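PDB 2I79: acetyltransferase, GNAT family from Streptococcus pneumoniae, which binds acetyl coenzyme A and probably transfers its acetyl group to an amine nitrogen, as N-acetyltransferases of the GNAT family do. Local coordinates for residues Thr32-Gly36 with Asp37-Leu41; Lys82-Arg85 with His86-Asp89; Asn101-Gly104 with Ser105-Glu109; Leu126-Gln129 with Thr130-Ala134; Tyr155-Glu158 with Gly159-Ile162. All blocks are in the same frame, centred on the assembly; numbering follows the deposited sequence.

Contact 1 of 5, residues Thr32-Gly36 with Asp37-Leu41. With ACO (acetyl coenzyme *a), chain G.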
# COMPACT_ATOMS: atom_id res chain seq x y z
N THR A 32 14.45 2.34 4.43
CA THR A 32 13.31 2.02 3.58
C THR A 32 13.19 0.52 3.40
O THR A 32 13.97 -0.24 3.96
CB THR A 32 13.43 2.71 2.21
OG1 THR A 32 14.37 2.02 1.38
CG2 THR A 32 13.85 4.19 2.41
N SER A 33 12.21 0.08 2.64
CA SER A 33 11.96 -1.36 2.48
C SER A 33 13.02 -2.02 1.60
O SER A 33 13.18 -3.25 1.63
CB SER A 33 10.55 -1.58 1.94
OG SER A 33 10.47 -0.96 0.66
N LEU A 34 13.76 -1.20 0.84
CA LEU A 34 15.01 -1.63 0.19
C LEU A 34 15.98 -2.21 1.21
O LEU A 34 16.20 -1.64 2.29
CB LEU A 34 15.67 -0.47 -0.53
CG LEU A 34 14.97 0.17 -1.76
CD1 LEU A 34 15.81 1.37 -2.25
CD2 LEU A 34 14.73 -0.84 -2.89
N ASP A 35 16.56 -3.35 0.86
CA ASP A 35 17.60 -4.00 1.64
C ASP A 35 18.68 -4.58 0.75
O ASP A 35 18.71 -4.30 -0.45
CB ASP A 35 17.02 -5.07 2.59
CG ASP A 35 16.48 -6.32 1.89
OD1 ASP A 35 16.78 -6.62 0.72
OD2 ASP A 35 15.73 -7.03 2.55
N GLY A 36 19.58 -5.35 1.35
CA GLY A 36 20.74 -5.88 0.66
C GLY A 36 20.46 -6.72 -0.57
O GLY A 36 21.28 -6.78 -1.48
N ASP A 37 19.30 -7.36 -0.61
CA ASP A 37 18.85 -8.07 -1.79
C ASP A 37 18.67 -7.12 -3.01
O ASP A 37 18.64 -7.58 -4.17
CB ASP A 37 17.57 -8.85 -1.50
CG ASP A 37 17.83 -10.18 -0.76
OD1 ASP A 37 18.84 -10.31 -0.01
OD2 ASP A 37 17.01 -11.12 -0.92
N GLY A 38 18.54 -5.82 -2.76
CA GLY A 38 18.43 -4.87 -3.84
C GLY A 38 17.04 -4.74 -4.42
O GLY A 38 16.07 -5.23 -3.86
N ILE A 39 16.95 -4.08 -5.57
CA ILE A 39 15.68 -3.72 -6.17
C ILE A 39 14.94 -4.92 -6.80
O ILE A 39 13.72 -4.86 -6.97
CB ILE A 39 15.88 -2.56 -7.18
CG1 ILE A 39 14.54 -1.91 -7.56
CG2 ILE A 39 16.67 -3.02 -8.39
CD1 ILE A 39 13.94 -1.00 -6.44
N LEU A 40 15.66 -5.99 -7.13
CA LEU A 40 15.03 -7.25 -7.58
C LEU A 40 14.33 -7.15 -8.98
O LEU A 40 13.40 -7.91 -9.29
CB LEU A 40 14.09 -7.79 -6.51
CG LEU A 40 14.79 -8.08 -5.17
CD1 LEU A 40 13.78 -8.29 -4.06
CD2 LEU A 40 15.75 -9.27 -5.30
N LEU A 41 14.80 -6.21 -9.79
CA LEU A 41 14.26 -5.94 -11.11
C LEU A 41 15.43 -5.87 -12.08
O LEU A 41 16.42 -5.21 -11.80
CB LEU A 41 13.52 -4.60 -11.13
CG LEU A 41 12.12 -4.48 -10.55
CD1 LEU A 41 11.62 -3.04 -10.72
CD2 LEU A 41 11.14 -5.43 -11.21
N1A ACO G . 17.74 15.13 12.07
C2A ACO G . 17.05 16.20 11.60
N3A ACO G . 17.34 16.80 10.43
C4A ACO G . 18.35 16.36 9.66
C5A ACO G . 19.14 15.20 10.08
C6A ACO G . 18.76 14.59 11.36
N6A ACO G . 19.44 13.52 11.82
N7A ACO G . 20.06 14.99 9.14
C8A ACO G . 19.87 15.95 8.19
N9A ACO G . 18.85 16.76 8.50
C1B ACO G . 18.25 17.92 7.79
C2B ACO G . 19.15 18.91 7.06
O2B ACO G . 19.63 19.93 7.94
C3B ACO G . 18.19 19.47 6.05
O3B ACO G . 17.25 20.37 6.60
P3B ACO G . 17.28 21.96 6.38
O7A ACO G . 18.47 22.22 7.28
O8A ACO G . 15.95 22.50 6.85
O9A ACO G . 17.48 22.19 4.90
C4B ACO G . 17.35 18.27 5.67
O4B ACO G . 17.33 17.42 6.82
C5B ACO G . 17.93 17.57 4.45
O5B ACO G . 17.38 18.26 3.32
P1A ACO G . 18.01 17.98 1.86
O1A ACO G . 19.51 18.09 1.92
O2A ACO G . 17.18 18.81 0.90
O3A ACO G . 17.71 16.39 1.75
P2A ACO G . 18.73 15.19 1.31
O4A ACO G . 19.76 14.78 2.37
O5A ACO G . 19.18 15.55 -0.08
O6A ACO G . 17.59 14.02 1.25
CBP ACO G . 16.75 12.02 2.37
CCP ACO G . 17.00 13.51 2.44
CDP ACO G . 16.01 11.61 3.65
CEP ACO G . 15.92 11.73 1.11
CAP ACO G . 18.09 11.28 2.30
OAP ACO G . 18.85 11.43 3.52
C9P ACO G . 17.89 9.80 1.99
O9P ACO G . 17.76 9.44 0.83
N8P ACO G . 17.89 8.95 3.00
C7P ACO G . 17.76 7.49 2.88
C6P ACO G . 16.44 7.03 2.26
C5P ACO G . 15.27 7.60 3.01
O5P ACO G . 15.21 7.46 4.22
N4P ACO G . 14.35 8.24 2.30
C3P ACO G . 13.15 8.83 2.88
C2P ACO G . 12.11 7.80 3.31
S1P ACO G . 11.52 6.93 1.89
C ACO G . 10.12 7.56 1.33
O ACO G . 10.27 8.67 0.89
CH3 ACO G . 8.85 6.74 1.41
O HOH W 1 15.19 -5.80 -1.18

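Contact 2 of 5, residues Lys82-Arg85 with His86-Asp89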
# COMPACT_ATOMS: atom_id res chain seq x y z
N LYS A 82 -11.49 4.82 -8.63
CA LYS A 82 -11.84 6.20 -8.30
C LYS A 82 -11.93 6.49 -6.80
O LYS A 82 -11.77 7.65 -6.40
CB LYS A 82 -13.11 6.67 -9.02
CG LYS A 82 -14.39 6.03 -8.56
CD LYS A 82 -15.17 6.93 -7.52
CE LYS A 82 -16.68 6.58 -7.47
NZ LYS A 82 -16.94 5.09 -7.45
N ARG A 83 -12.17 5.46 -5.98
CA ARG A 83 -12.17 5.62 -4.53
C ARG A 83 -10.87 6.28 -4.05
O ARG A 83 -10.91 7.12 -3.17
CB ARG A 83 -12.35 4.30 -3.77
CG ARG A 83 -12.72 4.49 -2.24
CD ARG A 83 -14.19 4.11 -1.91
NE ARG A 83 -15.10 4.67 -2.91
CZ ARG A 83 -16.07 4.07 -3.55
NH1 ARG A 83 -16.42 2.81 -3.34
NH2 ARG A 83 -16.75 4.78 -4.42
N VAL A 84 -9.74 5.91 -4.66
CA VAL A 84 -8.39 6.24 -4.18
C VAL A 84 -7.42 6.82 -5.23
O VAL A 84 -6.25 7.07 -4.95
CB VAL A 84 -7.76 5.00 -3.52
CG1 VAL A 84 -8.55 4.65 -2.26
CG2 VAL A 84 -7.73 3.83 -4.47
N ARG A 85 -7.95 7.11 -6.42
CA ARG A 85 -7.15 7.57 -7.58
C ARG A 85 -6.42 8.92 -7.35
O ARG A 85 -5.43 9.23 -8.01
CB ARG A 85 -8.09 7.64 -8.80
CG ARG A 85 -7.44 7.98 -10.10
CD ARG A 85 -8.22 7.41 -11.30
NE ARG A 85 -9.53 8.04 -11.45
CZ ARG A 85 -10.63 7.44 -11.93
NH1 ARG A 85 -10.65 6.16 -12.29
NH2 ARG A 85 -11.75 8.16 -12.04
N HIS A 86 -6.91 9.69 -6.39
CA HIS A 86 -6.40 11.03 -6.04
C HIS A 86 -5.26 11.01 -5.01
O HIS A 86 -4.77 12.07 -4.64
CB HIS A 86 -7.56 11.87 -5.47
CG HIS A 86 -8.18 11.26 -4.25
ND1 HIS A 86 -7.85 11.68 -2.97
CD2 HIS A 86 -9.00 10.20 -4.09
CE1 HIS A 86 -8.50 10.93 -2.09
NE2 HIS A 86 -9.19 10.02 -2.75
N ILE A 87 -4.87 9.82 -4.56
CA ILE A 87 -3.84 9.62 -3.55
C ILE A 87 -2.54 9.08 -4.18
O ILE A 87 -2.52 7.98 -4.75
CB ILE A 87 -4.30 8.59 -2.49
CG1 ILE A 87 -5.64 9.01 -1.84
CG2 ILE A 87 -3.24 8.39 -1.42
CD1 ILE A 87 -6.29 7.92 -1.02
N GLY A 88 -1.46 9.85 -4.06
CA GLY A 88 -0.13 9.45 -4.51
C GLY A 88 0.72 9.04 -3.33
O GLY A 88 0.84 9.78 -2.35
N ASP A 89 1.28 7.84 -3.42
CA ASP A 89 2.22 7.34 -2.42
C ASP A 89 3.59 7.78 -2.85
O ASP A 89 4.03 7.46 -3.98
CB ASP A 89 2.14 5.82 -2.38
CG ASP A 89 0.77 5.33 -1.90
OD1 ASP A 89 0.43 5.63 -0.75
OD2 ASP A 89 0.02 4.68 -2.69
O HOH W 2 -3.90 5.82 -4.91

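Contact 3 of 5, residues Asn101-Gly104 with Ser105-Glu109. With ACO (acetyl coenzyme *a), chain G.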
# COMPACT_ATOMS: atom_id res chain seq x y z
N ASN A 101 22.66 18.61 0.94
CA ASN A 101 23.04 19.65 0.01
C ASN A 101 21.81 20.29 -0.64
O ASN A 101 21.96 21.13 -1.54
CB ASN A 101 23.96 19.07 -1.06
CG ASN A 101 25.35 18.81 -0.54
OD1 ASN A 101 26.06 19.75 -0.19
ND2 ASN A 101 25.73 17.55 -0.44
N GLY A 102 20.61 19.90 -0.20
CA GLY A 102 19.37 20.44 -0.77
C GLY A 102 18.74 19.59 -1.88
O GLY A 102 17.70 19.94 -2.40
N LEU A 103 19.33 18.47 -2.25
CA LEU A 103 18.82 17.72 -3.42
C LEU A 103 17.45 17.08 -3.14
O LEU A 103 16.52 17.19 -3.96
CB LEU A 103 19.83 16.68 -3.90
CG LEU A 103 19.40 15.94 -5.18
CD1 LEU A 103 19.06 16.90 -6.36
CD2 LEU A 103 20.48 14.93 -5.55
N GLY A 104 17.33 16.44 -1.98
CA GLY A 104 16.05 15.91 -1.50
C GLY A 104 14.91 16.92 -1.56
O GLY A 104 13.83 16.59 -2.00
N SER A 105 15.15 18.15 -1.11
CA SER A 105 14.15 19.23 -1.15
C SER A 105 13.75 19.63 -2.55
O SER A 105 12.59 19.84 -2.81
CB SER A 105 14.66 20.50 -0.45
OG SER A 105 14.64 20.32 0.93
N LEU A 106 14.72 19.81 -3.42
CA LEU A 106 14.46 20.17 -4.81
C LEU A 106 13.53 19.14 -5.50
O LEU A 106 12.57 19.50 -6.20
CB LEU A 106 15.78 20.24 -5.54
CG LEU A 106 16.06 21.33 -6.57
CD1 LEU A 106 15.45 22.70 -6.18
CD2 LEU A 106 17.61 21.39 -6.73
N LEU A 107 13.84 17.87 -5.28
CA LEU A 107 13.08 16.75 -5.85
C LEU A 107 11.68 16.66 -5.24
O LEU A 107 10.69 16.53 -5.96
CB LEU A 107 13.84 15.44 -5.62
CG LEU A 107 14.40 14.53 -6.73
CD1 LEU A 107 14.56 15.19 -8.11
CD2 LEU A 107 15.70 13.90 -6.24
N LEU A 108 11.60 16.76 -3.92
CA LEU A 108 10.30 16.77 -3.24
C LEU A 108 9.43 17.91 -3.77
O LEU A 108 8.25 17.71 -4.02
CB LEU A 108 10.44 16.93 -1.71
CG LEU A 108 9.46 16.14 -0.83
CD1 LEU A 108 9.17 16.87 0.39
CD2 LEU A 108 8.12 15.73 -1.55
N GLU A 109 10.01 19.09 -3.95
CA GLU A 109 9.21 20.23 -4.41
C GLU A 109 8.75 20.07 -5.84
O GLU A 109 7.64 20.46 -6.18
CB GLU A 109 9.93 21.57 -4.29
CG GLU A 109 9.15 22.65 -3.44
CD GLU A 109 7.60 22.45 -3.36
OE1 GLU A 109 7.10 22.37 -2.21
OE2 GLU A 109 6.90 22.38 -4.42
N1A ACO G . 17.74 15.13 12.07
C2A ACO G . 17.05 16.20 11.60
N3A ACO G . 17.34 16.80 10.43
C4A ACO G . 18.35 16.36 9.66
C5A ACO G . 19.14 15.20 10.08
C6A ACO G . 18.76 14.59 11.36
N6A ACO G . 19.44 13.52 11.82
N7A ACO G . 20.06 14.99 9.14
C8A ACO G . 19.87 15.95 8.19
N9A ACO G . 18.85 16.76 8.50
C1B ACO G . 18.25 17.92 7.79
C2B ACO G . 19.15 18.91 7.06
O2B ACO G . 19.63 19.93 7.94
C3B ACO G . 18.19 19.47 6.05
O3B ACO G . 17.25 20.37 6.60
P3B ACO G . 17.28 21.96 6.38
O7A ACO G . 18.47 22.22 7.28
O8A ACO G . 15.95 22.50 6.85
O9A ACO G . 17.48 22.19 4.90
C4B ACO G . 17.35 18.27 5.67
O4B ACO G . 17.33 17.42 6.82
C5B ACO G . 17.93 17.57 4.45
O5B ACO G . 17.38 18.26 3.32
P1A ACO G . 18.01 17.98 1.86
O1A ACO G . 19.51 18.09 1.92
O2A ACO G . 17.18 18.81 0.90
O3A ACO G . 17.71 16.39 1.75
P2A ACO G . 18.73 15.19 1.31
O4A ACO G . 19.76 14.78 2.37
O5A ACO G . 19.18 15.55 -0.08
O6A ACO G . 17.59 14.02 1.25
CBP ACO G . 16.75 12.02 2.37
CCP ACO G . 17.00 13.51 2.44
CDP ACO G . 16.01 11.61 3.65
CEP ACO G . 15.92 11.73 1.11
CAP ACO G . 18.09 11.28 2.30
OAP ACO G . 18.85 11.43 3.52
C9P ACO G . 17.89 9.80 1.99
O9P ACO G . 17.76 9.44 0.83
N8P ACO G . 17.89 8.95 3.00
C7P ACO G . 17.76 7.49 2.88
C6P ACO G . 16.44 7.03 2.26
C5P ACO G . 15.27 7.60 3.01
O5P ACO G . 15.21 7.46 4.22
N4P ACO G . 14.35 8.24 2.30
C3P ACO G . 13.15 8.83 2.88
C2P ACO G . 12.11 7.80 3.31
S1P ACO G . 11.52 6.93 1.89
C ACO G . 10.12 7.56 1.33
O ACO G . 10.27 8.67 0.89
CH3 ACO G . 8.85 6.74 1.41

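Contact 4 of 5, residues Leu126-Gln129 with Thr130-Ala134. With ACO (acetyl coenzyme *a), chain G.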
# COMPACT_ATOMS: atom_id res chain seq x y z
N LEU A 126 3.02 9.00 2.74
CA LEU A 126 4.02 7.97 2.93
C LEU A 126 4.02 7.56 4.38
O LEU A 126 3.30 8.14 5.19
CB LEU A 126 5.41 8.48 2.58
CG LEU A 126 6.03 9.62 3.41
CD1 LEU A 126 7.48 9.53 3.11
CD2 LEU A 126 5.52 11.00 3.09
N THR A 127 4.79 6.53 4.68
CA THR A 127 5.13 6.15 6.02
C THR A 127 6.65 6.27 6.09
O THR A 127 7.34 6.00 5.09
CB THR A 127 4.72 4.71 6.35
OG1 THR A 127 5.46 3.85 5.51
CG2 THR A 127 3.26 4.45 6.09
N VAL A 128 7.15 6.65 7.27
CA VAL A 128 8.57 6.93 7.51
C VAL A 128 8.93 6.35 8.89
O VAL A 128 8.20 6.59 9.86
CB VAL A 128 8.86 8.50 7.54
CG1 VAL A 128 10.37 8.78 7.76
CG2 VAL A 128 8.40 9.16 6.24
N GLN A 129 10.06 5.65 9.00
CA GLN A 129 10.47 5.12 10.30
C GLN A 129 10.64 6.29 11.30
O GLN A 129 11.17 7.35 10.95
CB GLN A 129 11.76 4.32 10.20
CG GLN A 129 11.69 3.05 9.34
CD GLN A 129 13.08 2.45 9.06
OE1 GLN A 129 14.11 2.97 9.53
NE2 GLN A 129 13.12 1.36 8.29
N THR A 130 10.13 6.15 12.51
CA THR A 130 10.12 7.31 13.42
C THR A 130 11.56 7.79 13.71
O THR A 130 11.83 8.98 13.80
CB THR A 130 9.34 7.05 14.70
OG1 THR A 130 9.93 5.94 15.38
CG2 THR A 130 7.88 6.75 14.38
N ARG A 131 12.49 6.85 13.76
CA ARG A 131 13.91 7.17 13.94
C ARG A 131 14.57 7.87 12.75
O ARG A 131 15.68 8.37 12.88
CB ARG A 131 14.69 5.87 14.22
CG ARG A 131 14.80 4.98 13.00
CD ARG A 131 15.63 3.76 13.24
NE ARG A 131 15.69 3.02 12.01
CZ ARG A 131 16.74 2.32 11.57
NH1 ARG A 131 17.87 2.21 12.25
NH2 ARG A 131 16.64 1.69 10.41
N ASN A 132 13.95 7.84 11.57
CA ASN A 132 14.55 8.46 10.38
C ASN A 132 14.30 9.99 10.38
O ASN A 132 13.56 10.53 9.57
CB ASN A 132 14.05 7.74 9.10
CG ASN A 132 14.73 8.23 7.83
OD1 ASN A 132 15.62 9.10 7.87
ND2 ASN A 132 14.31 7.70 6.69
N GLN A 133 14.94 10.70 11.29
CA GLN A 133 14.56 12.09 11.58
C GLN A 133 14.89 13.10 10.46
O GLN A 133 14.23 14.13 10.33
CB GLN A 133 15.21 12.56 12.87
CG GLN A 133 14.28 13.41 13.70
CD GLN A 133 13.60 12.58 14.74
OE1 GLN A 133 13.96 12.65 15.93
NE2 GLN A 133 12.64 11.76 14.32
N ALA A 134 15.92 12.80 9.68
CA ALA A 134 16.25 13.59 8.50
C ALA A 134 15.04 13.61 7.57
O ALA A 134 14.63 14.68 7.09
CB ALA A 134 17.47 12.98 7.78
N1A ACO G . 17.74 15.13 12.07
C2A ACO G . 17.05 16.20 11.60
N3A ACO G . 17.34 16.80 10.43
C4A ACO G . 18.35 16.36 9.66
C5A ACO G . 19.14 15.20 10.08
C6A ACO G . 18.76 14.59 11.36
N6A ACO G . 19.44 13.52 11.82
N7A ACO G . 20.06 14.99 9.14
C8A ACO G . 19.87 15.95 8.19
N9A ACO G . 18.85 16.76 8.50
C1B ACO G . 18.25 17.92 7.79
C2B ACO G . 19.15 18.91 7.06
O2B ACO G . 19.63 19.93 7.94
C3B ACO G . 18.19 19.47 6.05
O3B ACO G . 17.25 20.37 6.60
P3B ACO G . 17.28 21.96 6.38
O7A ACO G . 18.47 22.22 7.28
O8A ACO G . 15.95 22.50 6.85
O9A ACO G . 17.48 22.19 4.90
C4B ACO G . 17.35 18.27 5.67
O4B ACO G . 17.33 17.42 6.82
C5B ACO G . 17.93 17.57 4.45
O5B ACO G . 17.38 18.26 3.32
P1A ACO G . 18.01 17.98 1.86
O1A ACO G . 19.51 18.09 1.92
O2A ACO G . 17.18 18.81 0.90
O3A ACO G . 17.71 16.39 1.75
P2A ACO G . 18.73 15.19 1.31
O4A ACO G . 19.76 14.78 2.37
O5A ACO G . 19.18 15.55 -0.08
O6A ACO G . 17.59 14.02 1.25
CBP ACO G . 16.75 12.02 2.37
CCP ACO G . 17.00 13.51 2.44
CDP ACO G . 16.01 11.61 3.65
CEP ACO G . 15.92 11.73 1.11
CAP ACO G . 18.09 11.28 2.30
OAP ACO G . 18.85 11.43 3.52
C9P ACO G . 17.89 9.80 1.99
O9P ACO G . 17.76 9.44 0.83
N8P ACO G . 17.89 8.95 3.00
C7P ACO G . 17.76 7.49 2.88
C6P ACO G . 16.44 7.03 2.26
C5P ACO G . 15.27 7.60 3.01
O5P ACO G . 15.21 7.46 4.22
N4P ACO G . 14.35 8.24 2.30
C3P ACO G . 13.15 8.83 2.88
C2P ACO G . 12.11 7.80 3.31
S1P ACO G . 11.52 6.93 1.89
C ACO G . 10.12 7.56 1.33
O ACO G . 10.27 8.67 0.89
CH3 ACO G . 8.85 6.74 1.41
O HOH W 3 12.02 5.74 6.76

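Contact 5 of 5, residues Tyr155-Glu158 with Gly159-Ile162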
# COMPACT_ATOMS: atom_id res chain seq x y z
N TYR A 155 10.73 -3.92 10.10
CA TYR A 155 11.59 -4.92 10.71
C TYR A 155 13.04 -4.67 10.28
O TYR A 155 13.32 -4.57 9.08
CB TYR A 155 11.11 -6.28 10.23
CG TYR A 155 11.88 -7.45 10.75
CD1 TYR A 155 12.73 -8.19 9.91
CD2 TYR A 155 11.75 -7.86 12.06
CE1 TYR A 155 13.45 -9.28 10.38
CE2 TYR A 155 12.45 -8.95 12.55
CZ TYR A 155 13.30 -9.66 11.71
OH TYR A 155 13.99 -10.74 12.22
N ILE A 156 13.96 -4.53 11.23
CA ILE A 156 15.37 -4.27 10.91
C ILE A 156 16.32 -5.20 11.67
O ILE A 156 15.92 -5.85 12.63
CB ILE A 156 15.82 -2.78 11.18
CG1 ILE A 156 15.61 -2.38 12.65
CG2 ILE A 156 15.11 -1.79 10.25
CD1 ILE A 156 16.41 -1.14 13.08
N GLU A 157 17.57 -5.25 11.22
CA GLU A 157 18.66 -5.88 12.00
C GLU A 157 18.37 -7.33 12.40
O GLU A 157 18.83 -7.80 13.46
CB GLU A 157 18.95 -5.04 13.26
CG GLU A 157 19.49 -3.66 12.92
CD GLU A 157 19.53 -2.72 14.11
OE1 GLU A 157 19.14 -3.11 15.24
OE2 GLU A 157 19.96 -1.55 13.91
N GLU A 158 17.59 -8.02 11.58
CA GLU A 158 17.28 -9.43 11.83
C GLU A 158 16.79 -9.58 13.29
O GLU A 158 17.47 -10.19 14.12
CB GLU A 158 18.54 -10.26 11.47
CG GLU A 158 18.75 -11.64 12.16
CD GLU A 158 20.24 -11.93 12.45
OE1 GLU A 158 20.98 -12.18 11.46
OE2 GLU A 158 20.64 -11.92 13.66
N GLY A 159 15.64 -8.98 13.61
CA GLY A 159 15.01 -9.17 14.92
C GLY A 159 14.44 -7.94 15.63
O GLY A 159 13.76 -8.09 16.64
N LYS A 160 14.68 -6.74 15.12
CA LYS A 160 14.19 -5.54 15.78
C LYS A 160 13.00 -4.96 15.02
O LYS A 160 13.16 -4.49 13.91
CB LYS A 160 15.30 -4.49 15.86
CG LYS A 160 15.55 -3.87 17.23
CD LYS A 160 16.96 -4.23 17.75
CE LYS A 160 17.12 -3.94 19.27
NZ LYS A 160 18.40 -4.47 19.86
N PHE A 161 11.83 -4.96 15.66
CA PHE A 161 10.69 -4.19 15.16
C PHE A 161 10.74 -2.74 15.58
O PHE A 161 11.08 -2.42 16.72
CB PHE A 161 9.38 -4.81 15.64
CG PHE A 161 9.14 -6.17 15.09
CD1 PHE A 161 8.65 -6.32 13.81
CD2 PHE A 161 9.41 -7.30 15.85
CE1 PHE A 161 8.43 -7.55 13.30
CE2 PHE A 161 9.17 -8.54 15.35
CZ PHE A 161 8.69 -8.67 14.07
N ILE A 162 10.41 -1.85 14.66
CA ILE A 162 10.41 -0.42 14.93
C ILE A 162 9.12 0.21 14.40
O ILE A 162 8.43 -0.34 13.51
CB ILE A 162 11.64 0.30 14.31
CG1 ILE A 162 11.65 0.21 12.78
CG2 ILE A 162 12.98 -0.22 14.91
CD1 ILE A 162 12.77 1.03 12.17

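Contact 1 of 5, residues Thr32-Gly36 with Asp37-Leu41
Asp35 to Gly38 make a type I beta turn, closed by a bond from Gly38 N to Asp35 O (2.8 Å), and positive-phi Gly38 leads the chain out of it. With CG of Asp35 set between its own N and carbonyl carbon (chi1 70°), the carboxylate folds back over the backbone, and Asp37 N reaches OD1 of Asp35 at 2.9 Å from above the carboxylate plane, along a bent path (136° at the hydrogen). This is an Asx turn laid over the beta turn. A water adds a further grip: it donates to Asp35 OD1 (2.6 Å) and to Gly38 O (2.9 Å). Within the GNAT fold this is the long loop between helices 15-26 and 43-55; Thr32, within this loop, lines the cofactor pocket, its CG2 3.6 Å from S1P of acetyl coenzyme A. The side chains of Asp35 and Asp37 run side by side but their carboxylates are turned 71° apart, OD1 to OD1 4.3 Å; Lys82 of the second subunit forms a salt bridge with Asp35, which probably eases their repulsion. Across the base of the turn, Leu34 CD2 and Ile39 CD1 meet at 3.6 Å, their side chains pointing the same way, with Ile39 resting on Leu22 and Val19 of helix 15-26.

Contact 2 of 5, residues Lys82-Arg85 with His86-Asp89
His86 turns the edge of its imidazole to the backbone just before it. With chi1 near 60° the ring is tucked back over its own backbone, and NE2 points at Arg83 O in the ring plane, though the bond is weak at 3.4 Å. Ile87 CG1 packs over one face of this ring, near its rim, and on the Val84 side Ile87 makes a lighter touch, Val84 CB to Ile87 CD1 at 4.1 Å. This buried half is the compact one. A type I beta turn runs from Val84 to Ile87, with Ile87 N bonded to Val84 O at 3.1 Å, and a water ties the same oxygen onward, donating to Val84 O (2.7 Å) and to Ile87 O (2.6 Å). The looser side begins at Arg85, which reaches out toward solvent; its chain bends at chi3 (67°), bringing a face of the guanidinium over Lys82 CB, while NH1 bonds to Gln80 O. Arg83 instead faces the second subunit, bonding to the backbone of its Thr32 and Tyr155. The arrangement is that of a turn feeding a strand: it ends the loop that joins antiparallel neighbours 69-77 and 87-94 of the GNAT sheet, at the dimer interface.

Contact 3 of 5, residues Asn101-Gly104 with Ser105-Glu109
Ser105 and Gly102 meet across the first turn of helix 103-117, right beside the diphosphate of acetyl coenzyme A. From the Ser105 backbone outward, N donates to O2A of the cofactor at 2.9 Å; CB lies 3.7 Å from Gly102 O on one side and also brushes O2A; and OG, set beside its own N (chi1 -74°), gives O2A a second bond at 3.0 Å. Lys141 NZ also bonds to this hydroxyl. Gly102 N holds O1A (3.0 Å) and Gly104 N holds O5A (2.8 Å), so both phosphates of the diphosphate are gripped by backbone N-H groups. Behind them the helix is already regular: Leu106 N bonds to Gly102 O (3.2 Å) and Leu108 N to Gly104 O (2.9 Å), while Leu103 and Leu107 turn their side chains onto Ile94 of strand 87-94. Gly102, the N-cap, and Gly104 form the Gly-x-Gly of the family's pyrophosphate-binding loop. N-H donors at a helix start, probably helped by the helix dipole and the nearby positive Lys141, would stabilise the negative diphosphate.

Contact 4 of 5, residues Leu126-Gln129 with Thr130-Ala134
At the junction where strand 123-129 passes into helix 133-141, on the wall of the cofactor pocket, Gln129 and Arg131 run side by side and Asn132 takes the N-cap position. A type I beta turn makes the corner, with Asn132 N bonded to Gln129 O at 2.9 Å. Arg131 holds Gln129 side-on: NE (2.9 Å) and NH2 (3.0 Å) both donate to Gln129 OE1, which lies in the guanidinium plane, while the two nitrogens come to that oxygen from the same face of the amide, the flat groups being 29° apart. Asp30 completes the arrangement, forming a salt bridge with Arg131 NH2 and accepting on its backbone O from Gln129 NE2. On the cofactor side, Val128 CG1 touches Asn132 CB at 4.1 Å, the two side chains crossing near a right angle. The Asn132 amide is carried away from its backbone N (chi1 -174°) toward the pantetheine arm, where ND2 donates to O5P of acetyl coenzyme A at 2.6 Å and to a water at 3.0 Å that also accepts from Gln129 N. Earlier in the strand, Leu126 CD1 lies 3.5 Å from the acetyl methyl CH3. With two acceptors for ND2, the amide is probably fixed in rotation and helps to position the pantetheine carbonyl, while the Arg131 charge is probably balanced by Asp30.

Contact 5 of 5, residues Tyr155-Glu158 with Gly159-Ile162
Two residues in a row, Gly159 and Lys160, lie opposite the single residue Ile156, making a classic beta bulge. Ile156 O takes Lys160 N at 2.9 Å and, weakly, Gly159 N at 3.3 Å, while Ile156 N returns a nearly straight bond to Lys160 O (2.8 Å). Gly159 brings its bare CA to 3.5 Å from Tyr155 CE2. The tyrosine ring gets there because CG points away from the backbone N (chi1 180°). The ring also reaches Phe161: Tyr155 CD2 sits over one face of the phenylalanine ring, 3.6 Å from CE1, with the planes 53° apart. Arg152 makes a cation-pi contact with Phe161, which also meets the His86 ring of the second subunit. On the other face of the sheet Ile156 CD1 meets Ile162 CG2 at 4.0 Å. At the exposed tip Glu157 crosses the lysine chain at a slant, OE1 3.5 Å from Lys160 CD. The whole is a bulged beta hairpin of strands 145-156 and 160-170, the chain's last two, at one edge of the sheet.

From the N terminus the five contacts come in series, none nesting or crossing, and each tightens a short piece of chain. Contact 1 shapes the loop between the first two helices; contact 2 ends the connection into strand 87-94. Contact 3 starts the helix of the beta-alpha-beta unit, and contact 4 turns out of its second strand into helix 133-141. Contact 5 closes the final hairpin. Acetyl coenzyme A is met by contact 1 at the thioester sulfur, contact 3 at the diphosphate, and contact 4 at the acetyl group, pantetheine arm and adenine. Contact 4 touches contact 1, through Gln129 and Thr32, and contact 5. Contacts 1, 2 and 5 reach the second subunit; contact 4 brushes it through Gln129.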